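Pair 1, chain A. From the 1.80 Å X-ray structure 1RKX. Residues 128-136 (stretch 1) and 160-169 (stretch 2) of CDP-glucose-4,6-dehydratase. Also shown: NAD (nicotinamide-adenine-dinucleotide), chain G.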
# COMPACT_ATOMS: atom_id res chain seq x y z
N VAL A 128 -17.29 -22.97 0.57
CA VAL A 128 -16.28 -22.49 1.48
C VAL A 128 -14.99 -23.21 1.15
O VAL A 128 -14.83 -24.40 1.43
CB VAL A 128 -16.66 -22.76 2.95
CG1 VAL A 128 -15.50 -22.38 3.87
CG2 VAL A 128 -17.90 -21.95 3.31
N ASN A 129 -14.07 -22.48 0.53
CA ASN A 129 -12.80 -23.05 0.13
C ASN A 129 -11.71 -22.75 1.16
O ASN A 129 -11.33 -21.60 1.36
CB ASN A 129 -12.40 -22.51 -1.24
CG ASN A 129 -11.00 -22.91 -1.64
OD1 ASN A 129 -10.49 -23.93 -1.17
ND2 ASN A 129 -10.38 -22.12 -2.51
N ILE A 130 -11.22 -23.80 1.80
CA ILE A 130 -10.17 -23.67 2.80
C ILE A 130 -8.81 -23.55 2.10
O ILE A 130 -8.37 -24.47 1.39
CB ILE A 130 -10.11 -24.91 3.74
CG1 ILE A 130 -11.28 -24.87 4.73
CG2 ILE A 130 -8.80 -24.93 4.51
CD1 ILE A 130 -12.64 -24.98 4.08
N THR A 131 -8.16 -22.41 2.28
CA THR A 131 -6.85 -22.22 1.68
C THR A 131 -5.82 -22.34 2.80
O THR A 131 -5.52 -23.46 3.22
CB THR A 131 -6.77 -20.84 0.96
OG1 THR A 131 -7.06 -19.78 1.88
CG2 THR A 131 -7.78 -20.80 -0.18
N SER A 132 -5.31 -21.23 3.31
CA SER A 132 -4.33 -21.30 4.39
C SER A 132 -3.96 -19.92 4.90
O SER A 132 -4.15 -18.94 4.20
CB SER A 132 -3.05 -21.99 3.89
OG SER A 132 -2.05 -21.99 4.90
N ASP A 133 -3.45 -19.85 6.12
CA ASP A 133 -3.02 -18.58 6.67
C ASP A 133 -1.74 -18.20 5.90
O ASP A 133 -1.34 -17.03 5.87
CB ASP A 133 -2.75 -18.68 8.18
CG ASP A 133 -1.66 -19.68 8.52
OD1 ASP A 133 -1.67 -20.79 7.94
OD2 ASP A 133 -0.80 -19.36 9.38
N LYS A 134 -1.12 -19.19 5.25
CA LYS A 134 0.11 -18.97 4.49
C LYS A 134 -0.10 -18.48 3.05
O LYS A 134 0.85 -18.41 2.28
CB LYS A 134 0.94 -20.26 4.46
CG LYS A 134 1.26 -20.83 5.84
CD LYS A 134 1.96 -19.80 6.71
CE LYS A 134 2.19 -20.33 8.12
NZ LYS A 134 3.11 -21.51 8.13
N CYS A 135 -1.33 -18.14 2.68
CA CYS A 135 -1.57 -17.67 1.32
C CYS A 135 -1.05 -16.25 1.10
O CYS A 135 -0.88 -15.82 -0.04
CB CYS A 135 -3.06 -17.71 0.99
SG CYS A 135 -4.03 -16.55 1.95
N TYR A 136 -0.79 -15.52 2.18
CA TYR A 136 -0.32 -14.14 2.06
C TYR A 136 1.14 -13.98 1.72
O TYR A 136 1.99 -14.70 2.23
CB TYR A 136 -0.57 -13.37 3.36
CG TYR A 136 -2.02 -13.19 3.73
CD1 TYR A 136 -2.63 -14.03 4.68
CD2 TYR A 136 -2.79 -12.18 3.15
CE1 TYR A 136 -3.96 -13.85 5.04
CE2 TYR A 136 -4.12 -12.00 3.50
CZ TYR A 136 -4.70 -12.83 4.45
OH TYR A 136 -6.01 -12.66 4.81
N SER A 160 1.08 -22.32 -3.46
CA SER A 160 -0.04 -22.98 -4.11
C SER A 160 -1.35 -22.50 -3.49
O SER A 160 -2.38 -22.43 -4.16
CB SER A 160 0.06 -24.51 -4.00
OG SER A 160 -0.22 -24.98 -2.70
N LYS A 161 -1.30 -22.15 -2.20
CA LYS A 161 -2.49 -21.66 -1.50
C LYS A 161 -2.79 -20.23 -1.96
O LYS A 161 -3.95 -19.83 -2.08
CB LYS A 161 -2.30 -21.74 0.02
CG LYS A 161 -2.32 -23.18 0.56
CD LYS A 161 -3.72 -23.80 0.41
CE LYS A 161 -3.82 -25.15 1.11
NZ LYS A 161 -5.23 -25.63 1.15
N GLY A 162 -1.73 -19.47 -2.23
CA GLY A 162 -1.90 -18.12 -2.73
C GLY A 162 -2.56 -18.25 -4.11
O GLY A 162 -3.45 -17.47 -4.46
N CYS A 163 -2.12 -19.23 -4.89
CA CYS A 163 -2.71 -19.46 -6.21
C CYS A 163 -4.17 -19.89 -6.08
O CYS A 163 -5.01 -19.46 -6.88
CB CYS A 163 -1.93 -20.53 -6.98
SG CYS A 163 -0.35 -19.95 -7.70
N ALA A 164 -4.47 -20.74 -5.10
CA ALA A 164 -5.85 -21.21 -4.89
C ALA A 164 -6.76 -20.02 -4.60
O ALA A 164 -7.93 -20.01 -5.01
CB ALA A 164 -5.90 -22.21 -3.74
N GLU A 165 -6.23 -19.02 -3.91
CA GLU A 165 -6.99 -17.81 -3.60
C GLU A 165 -7.29 -17.08 -4.91
O GLU A 165 -8.42 -16.68 -5.16
CB GLU A 165 -6.21 -16.89 -2.66
CG GLU A 165 -6.26 -17.29 -1.18
CD GLU A 165 -7.61 -17.01 -0.52
OE1 GLU A 165 -8.43 -16.28 -1.10
OE2 GLU A 165 -7.85 -17.53 0.59
N LEU A 166 -6.27 -16.91 -5.75
CA LEU A 166 -6.46 -16.25 -7.03
C LEU A 166 -7.51 -17.00 -7.87
O LEU A 166 -8.42 -16.38 -8.42
CB LEU A 166 -5.14 -16.16 -7.81
CG LEU A 166 -4.38 -14.83 -7.70
CD1 LEU A 166 -3.94 -14.58 -6.26
CD2 LEU A 166 -3.18 -14.85 -8.64
N VAL A 167 -7.37 -18.32 -7.96
CA VAL A 167 -8.30 -19.14 -8.73
C VAL A 167 -9.74 -18.92 -8.26
O VAL A 167 -10.64 -18.73 -9.08
CB VAL A 167 -7.97 -20.65 -8.58
CG1 VAL A 167 -9.14 -21.51 -9.10
CG2 VAL A 167 -6.70 -20.98 -9.36
N THR A 168 -9.95 -18.96 -6.95
CA THR A 168 -11.29 -18.78 -6.41
C THR A 168 -11.83 -17.39 -6.75
O THR A 168 -12.99 -17.25 -7.11
CB THR A 168 -11.32 -18.97 -4.88
OG1 THR A 168 -10.75 -20.24 -4.55
CG2 THR A 168 -12.76 -18.93 -4.36
N SER A 169 -10.96 -16.38 -6.66
CA SER A 169 -11.36 -15.02 -6.98
C SER A 169 -11.82 -14.90 -8.44
O SER A 169 -12.85 -14.26 -8.74
CB SER A 169 -10.20 -14.06 -6.73
OG SER A 169 -10.53 -12.75 -7.10
PA NAD G . -4.76 -33.54 6.70
O1A NAD G . -3.55 -34.03 6.00
O2A NAD G . -5.13 -34.21 7.97
O5B NAD G . -6.04 -33.59 5.72
C5B NAD G . -5.84 -33.40 4.30
C4B NAD G . -6.98 -34.04 3.50
O4B NAD G . -6.59 -33.78 2.14
C3B NAD G . -7.03 -35.56 3.64
O3B NAD G . -8.40 -35.91 3.92
C2B NAD G . -6.51 -36.03 2.29
O2B NAD G . -7.00 -37.35 1.92
C1B NAD G . -6.96 -34.91 1.39
N9A NAD G . -6.23 -34.89 0.13
C8A NAD G . -4.92 -34.55 -0.09
N7A NAD G . -4.55 -34.64 -1.36
C5A NAD G . -5.69 -35.08 -2.01
C6A NAD G . -5.94 -35.37 -3.36
N6A NAD G . -5.08 -35.29 -4.35
N1A NAD G . -7.20 -35.79 -3.69
C2A NAD G . -8.13 -35.89 -2.68
N3A NAD G . -8.01 -35.65 -1.40
C4A NAD G . -6.74 -35.23 -1.11
O3 NAD G . -4.59 -32.00 6.92
PN NAD G . -5.56 -30.91 7.67
O1N NAD G . -4.77 -30.43 8.80
O2N NAD G . -6.81 -31.60 8.07
O5D NAD G . -5.71 -29.77 6.58
C5D NAD G . -7.03 -29.51 6.08
C4D NAD G . -6.99 -28.35 5.11
O4D NAD G . -6.62 -27.19 5.94
C3D NAD G . -5.97 -28.35 3.98
O3D NAD G . -6.51 -27.60 2.88
C2D NAD G . -4.78 -27.63 4.61
O2D NAD G . -3.91 -27.11 3.60
C1D NAD G . -5.49 -26.55 5.39
N1N NAD G . -4.65 -25.99 6.44
C2N NAD G . -4.39 -26.66 7.64
C3N NAD G . -3.59 -26.01 8.73
C7N NAD G . -3.42 -26.76 9.99
O7N NAD G . -2.77 -26.19 10.89
N7N NAD G . -3.91 -28.00 10.20
C4N NAD G . -2.94 -24.67 8.45
C5N NAD G . -3.29 -24.12 7.11
C6N NAD G . -4.06 -24.70 6.22

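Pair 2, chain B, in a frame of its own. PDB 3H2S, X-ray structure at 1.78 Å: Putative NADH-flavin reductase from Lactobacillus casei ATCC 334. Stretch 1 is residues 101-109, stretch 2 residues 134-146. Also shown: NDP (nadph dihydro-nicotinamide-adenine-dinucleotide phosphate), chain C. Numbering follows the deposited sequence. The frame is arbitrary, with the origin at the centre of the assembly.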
# COMPACT_ATOMS: atom_id res chain seq x y z
N VAL B 101 -2.64 -11.10 -10.95
CA VAL B 101 -1.46 -11.90 -10.65
C VAL B 101 -0.23 -11.02 -10.46
O VAL B 101 0.13 -10.25 -11.35
CB VAL B 101 -1.19 -12.97 -11.74
CG1 VAL B 101 0.10 -13.76 -11.45
CG2 VAL B 101 -2.38 -13.90 -11.87
N PHE B 102 0.43 -11.18 -9.33
CA PHE B 102 1.65 -10.43 -9.03
C PHE B 102 2.84 -11.37 -9.04
O PHE B 102 2.77 -12.45 -8.44
CB PHE B 102 1.55 -9.77 -7.64
CG PHE B 102 0.47 -8.76 -7.53
CD1 PHE B 102 0.75 -7.42 -7.72
CD2 PHE B 102 -0.85 -9.14 -7.27
CE1 PHE B 102 -0.26 -6.46 -7.66
CE2 PHE B 102 -1.88 -8.20 -7.26
CZ PHE B 102 -1.58 -6.85 -7.44
N ILE B 103 3.85 -11.02 -9.83
CA ILE B 103 5.11 -11.74 -9.78
C ILE B 103 5.92 -11.18 -8.61
O ILE B 103 6.22 -9.99 -8.55
CB ILE B 103 5.95 -11.60 -11.06
CG1 ILE B 103 5.16 -12.09 -12.30
CG2 ILE B 103 7.24 -12.38 -10.90
CD1 ILE B 103 5.96 -11.99 -13.60
N LEU B 104 6.31 -12.07 -7.70
CA LEU B 104 6.99 -11.66 -6.48
C LEU B 104 8.47 -12.05 -6.58
O LEU B 104 9.00 -12.26 -7.67
CB LEU B 104 6.31 -12.30 -5.27
CG LEU B 104 4.85 -11.88 -5.07
CD1 LEU B 104 4.18 -12.71 -3.98
CD2 LEU B 104 4.73 -10.38 -4.77
N GLY B 105 9.16 -12.02 -5.45
CA GLY B 105 10.58 -12.33 -5.42
C GLY B 105 10.84 -13.67 -4.77
O GLY B 105 9.97 -14.22 -4.08
N SER B 106 12.07 -14.15 -4.92
CA SER B 106 12.50 -15.39 -4.32
C SER B 106 12.80 -15.21 -2.82
O SER B 106 12.73 -16.16 -2.05
CB SER B 106 13.76 -15.88 -5.06
OG SER B 106 13.73 -17.28 -5.22
N ALA B 107 13.10 -13.99 -2.41
CA ALA B 107 13.57 -13.74 -1.05
C ALA B 107 12.48 -13.86 0.02
O ALA B 107 12.77 -13.95 1.21
CB ALA B 107 14.25 -12.37 -0.96
N SER B 108 11.22 -13.90 -0.42
CA SER B 108 10.10 -14.10 0.51
C SER B 108 9.77 -15.58 0.67
O SER B 108 8.83 -15.94 1.38
CB SER B 108 8.88 -13.30 0.05
OG SER B 108 8.35 -13.79 -1.18
N LEU B 109 10.50 -16.43 -0.06
CA LEU B 109 10.38 -17.88 0.10
C LEU B 109 11.28 -18.39 1.22
O LEU B 109 12.33 -17.79 1.50
CB LEU B 109 10.76 -18.59 -1.19
CG LEU B 109 9.94 -18.35 -2.44
CD1 LEU B 109 10.67 -18.92 -3.66
CD2 LEU B 109 8.54 -18.93 -2.28
N GLY B 134 15.31 -3.82 -3.83
CA GLY B 134 14.19 -4.47 -4.50
C GLY B 134 13.66 -5.70 -3.79
O GLY B 134 12.44 -5.87 -3.70
N ALA B 135 14.56 -6.56 -3.29
CA ALA B 135 14.15 -7.76 -2.56
C ALA B 135 13.31 -7.42 -1.30
O ALA B 135 12.27 -8.03 -1.03
CB ALA B 135 15.38 -8.60 -2.17
N LEU B 136 13.77 -6.42 -0.54
CA LEU B 136 13.03 -5.97 0.63
C LEU B 136 11.62 -5.52 0.25
O LEU B 136 10.63 -5.94 0.84
CB LEU B 136 13.79 -4.82 1.31
CG LEU B 136 13.10 -4.18 2.52
CD1 LEU B 136 12.93 -5.21 3.65
CD2 LEU B 136 13.88 -2.95 2.97
N TYR B 137 11.52 -4.65 -0.74
CA TYR B 137 10.21 -4.10 -1.08
C TYR B 137 9.26 -5.11 -1.73
O TYR B 137 8.05 -5.01 -1.56
CB TYR B 137 10.34 -2.83 -1.90
CG TYR B 137 10.56 -1.62 -1.04
CD1 TYR B 137 11.81 -0.99 -0.97
CD2 TYR B 137 9.50 -1.07 -0.34
CE1 TYR B 137 11.99 0.16 -0.20
CE2 TYR B 137 9.66 0.09 0.41
CZ TYR B 137 10.90 0.70 0.47
OH TYR B 137 11.02 1.85 1.19
N GLN B 138 9.82 -6.13 -2.38
CA GLN B 138 8.98 -7.24 -2.86
C GLN B 138 8.52 -8.16 -1.75
O GLN B 138 7.45 -8.76 -1.83
CB GLN B 138 9.70 -8.05 -3.95
CG GLN B 138 9.74 -7.34 -5.26
CD GLN B 138 9.54 -8.27 -6.42
OE1 GLN B 138 10.47 -8.95 -6.85
NE2 GLN B 138 8.33 -8.26 -6.99
N TYR B 139 9.35 -8.31 -0.72
CA TYR B 139 8.91 -8.98 0.49
C TYR B 139 7.73 -8.21 1.10
O TYR B 139 6.71 -8.79 1.43
CB TYR B 139 10.08 -9.07 1.48
CG TYR B 139 9.66 -9.56 2.85
CD1 TYR B 139 9.15 -10.83 3.02
CD2 TYR B 139 9.68 -8.70 3.95
CE1 TYR B 139 8.72 -11.27 4.28
CE2 TYR B 139 9.31 -9.15 5.21
CZ TYR B 139 8.85 -10.44 5.37
OH TYR B 139 8.44 -10.87 6.61
N TYR B 140 7.87 -6.89 1.23
CA TYR B 140 6.77 -6.03 1.68
C TYR B 140 5.54 -6.11 0.76
O TYR B 140 4.40 -6.11 1.23
CB TYR B 140 7.23 -4.59 1.82
CG TYR B 140 8.24 -4.34 2.94
CD1 TYR B 140 8.25 -5.11 4.10
CD2 TYR B 140 9.11 -3.26 2.87
CE1 TYR B 140 9.14 -4.83 5.14
CE2 TYR B 140 10.01 -2.98 3.89
CZ TYR B 140 10.01 -3.76 5.03
OH TYR B 140 10.89 -3.48 6.05
N GLU B 141 5.77 -6.14 -0.55
CA GLU B 141 4.67 -6.29 -1.53
C GLU B 141 3.88 -7.57 -1.26
O GLU B 141 2.65 -7.55 -1.19
CB GLU B 141 5.23 -6.31 -2.96
CG GLU B 141 4.20 -6.62 -4.03
CD GLU B 141 4.81 -6.77 -5.41
OE1 GLU B 141 6.06 -6.87 -5.54
OE2 GLU B 141 4.02 -6.88 -6.38
N TYR B 142 4.60 -8.65 -0.98
CA TYR B 142 3.99 -9.92 -0.61
C TYR B 142 3.18 -9.81 0.70
O TYR B 142 2.08 -10.33 0.81
CB TYR B 142 5.09 -10.97 -0.45
CG TYR B 142 4.66 -12.21 0.29
CD1 TYR B 142 5.32 -12.60 1.44
CD2 TYR B 142 3.66 -13.02 -0.21
CE1 TYR B 142 4.98 -13.76 2.10
CE2 TYR B 142 3.33 -14.22 0.43
CZ TYR B 142 4.01 -14.58 1.57
OH TYR B 142 3.68 -15.75 2.24
N GLN B 143 3.73 -9.11 1.68
CA GLN B 143 3.02 -8.94 2.94
C GLN B 143 1.81 -8.03 2.77
O GLN B 143 0.77 -8.24 3.40
CB GLN B 143 3.95 -8.36 4.00
CG GLN B 143 5.07 -9.30 4.44
CD GLN B 143 5.82 -8.74 5.62
OE1 GLN B 143 5.94 -9.41 6.66
NE2 GLN B 143 6.19 -7.47 5.55
N PHE B 144 1.96 -6.99 1.94
CA PHE B 144 0.85 -6.08 1.66
C PHE B 144 -0.33 -6.82 1.02
O PHE B 144 -1.48 -6.58 1.36
CB PHE B 144 1.28 -4.95 0.72
CG PHE B 144 0.13 -4.21 0.11
CD1 PHE B 144 -0.57 -3.28 0.84
CD2 PHE B 144 -0.27 -4.48 -1.20
CE1 PHE B 144 -1.69 -2.64 0.31
CE2 PHE B 144 -1.33 -3.79 -1.77
CZ PHE B 144 -2.07 -2.90 -1.01
N LEU B 145 -0.04 -7.68 0.06
CA LEU B 145 -1.11 -8.41 -0.62
C LEU B 145 -2.00 -9.17 0.37
O LEU B 145 -3.23 -9.14 0.27
CB LEU B 145 -0.53 -9.36 -1.67
CG LEU B 145 0.10 -8.74 -2.92
CD1 LEU B 145 0.70 -9.83 -3.81
CD2 LEU B 145 -0.87 -7.88 -3.73
N GLN B 146 -1.38 -9.75 1.40
CA GLN B 146 -2.11 -10.55 2.39
C GLN B 146 -3.04 -9.73 3.27
O GLN B 146 -3.85 -10.28 3.99
CB GLN B 146 -1.13 -11.34 3.25
CG GLN B 146 -0.35 -12.38 2.46
CD GLN B 146 0.74 -13.01 3.28
OE1 GLN B 146 1.91 -12.63 3.18
NE2 GLN B 146 0.35 -13.88 4.20
PA NDP C . 12.20 -6.33 -16.65
O1A NDP C . 13.44 -5.63 -16.02
O2A NDP C . 12.38 -7.07 -17.92
O5B NDP C . 11.32 -4.90 -16.86
C5B NDP C . 10.00 -5.07 -16.27
C4B NDP C . 9.02 -3.96 -16.80
O4B NDP C . 9.08 -2.86 -15.91
C3B NDP C . 9.45 -3.37 -18.19
O3B NDP C . 8.34 -3.49 -19.02
C2B NDP C . 9.76 -1.86 -17.84
O2B NDP C . 9.51 -0.93 -18.83
C1B NDP C . 8.79 -1.70 -16.63
N9A NDP C . 9.20 -0.56 -15.79
C8A NDP C . 10.40 -0.52 -15.03
N7A NDP C . 10.53 0.60 -14.32
C5A NDP C . 9.35 1.32 -14.60
C6A NDP C . 8.92 2.57 -14.11
N6A NDP C . 9.75 3.26 -13.27
N1A NDP C . 7.85 3.18 -14.73
C2A NDP C . 7.09 2.40 -15.55
N3A NDP C . 7.29 1.10 -15.93
C4A NDP C . 8.50 0.62 -15.50
O3 NDP C . 11.90 -7.35 -15.48
PN NDP C . 11.70 -8.94 -15.25
O1N NDP C . 10.73 -9.47 -16.33
O2N NDP C . 13.09 -9.49 -15.38
O5D NDP C . 11.01 -9.25 -13.81
C5D NDP C . 9.59 -9.37 -13.65
C4D NDP C . 9.32 -9.70 -12.17
O4D NDP C . 10.16 -10.80 -11.87
C3D NDP C . 9.60 -8.60 -11.11
O3D NDP C . 8.69 -8.69 -10.08
C2D NDP C . 11.07 -8.96 -10.69
O2D NDP C . 11.34 -8.55 -9.38
C1D NDP C . 10.92 -10.53 -10.72
N1N NDP C . 12.22 -11.19 -10.64
C2N NDP C . 12.48 -11.95 -9.42
C3N NDP C . 13.93 -12.42 -9.27
C7N NDP C . 13.98 -13.60 -8.31
O7N NDP C . 13.30 -13.58 -7.29
N7N NDP C . 14.93 -14.58 -8.51
C4N NDP C . 14.78 -12.61 -10.50
C5N NDP C . 14.57 -11.56 -11.57
C6N NDP C . 13.21 -10.90 -11.66
P2B NDP C . 10.57 -0.72 -20.06
O1X NDP C . 10.51 -1.98 -20.99
O2X NDP C . 9.98 0.43 -20.95
O3X NDP C . 11.96 -0.47 -19.57
O HOH W 1 4.83 -7.60 -8.70
O HOH W 2 8.78 -11.40 -2.60

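The end of a strand that runs into a loop, packed against a helix running nearly the other way, is a backbone arrangement that very different side chains can fill. In pair 1 the strand and helix axes approach to 10.0 Å at 163°; in pair 2 they approach to 10.4 Å at 157°. Fourteen central residues superpose with an RMSD of 0.7 Å, and in each pair the loop after the strand meets both the helix and a bound dinucleotide.

The clearest common element is a long polar side chain at one helix position, Lys161(A) in pair 1 and Gln138(B) in pair 2, whose side-chain centres fall 0.6 Å apart. Each reaches from the helix to a strand carbonyl and to the ribose of the cofactor. Lys161(A) NZ donates to Thr131(A) O at 3.0 Å, more weakly to Ile130(A) O at 3.4 Å, and to NAD O3D at 2.9 Å. The amide of Gln138(B) can both give and receive: NE2 donates to NDP O3D at 3.1 Å and makes a weak bond to Ile103(B) O at 3.1 Å, while OE1 accepts from NDP O2D at 2.7 Å. NE2 also donates to Glu141(B) OE1 at 3.0 Å, tying the amide to its own helix; with three acceptors around two N-H hydrogens, one must be shared.

Around this element the chemistry diverges. Thr131(A) matches Leu104(B), and Glu165(A) matches Tyr142(B). In pair 1 the two are joined by a hydrogen bond, Thr131(A) OG1 to Glu165(A) OE2 at 2.7 Å; in pair 2 the same positions meet through apolar atoms, Leu104(B) CD1 lying 3.8 Å from Tyr142(B) CD2. One helical turn on, Asn129(A) faces Thr168(A), whereas Phe102(B) faces Leu145(B). The pair 2 version is a CH-pi contact, with Leu145(B) CD2 over one face of the Phe102(B) ring, 3.8 Å from its centroid.

One residue before Glu165(A) and Tyr142(B), Ala164(A) matches Glu141(B). The alanine methyl merely touches its neighbour, CB standing 4.3 Å from Thr131(A) CG2, but the longer glutamate brings its carboxylate close enough to share a water with the strand: water 1 can donate to Glu141(B) OE2 at 2.6 Å and to Ile103(B) O at 2.8 Å, though with more acceptors in reach than protons it need not serve both at once.

The loop follows suit. Ser132(A) packs its CB 3.6 Å from Lys161(A) CG, while the matching Gly105(B) has no side chain; an ideal CB there would lie 3.3 Å from Gln138(B) OE1, a tight approach. In these two pairs the same backbone arrangement brings matching positions together, whether the groups that meet are polar or apolar.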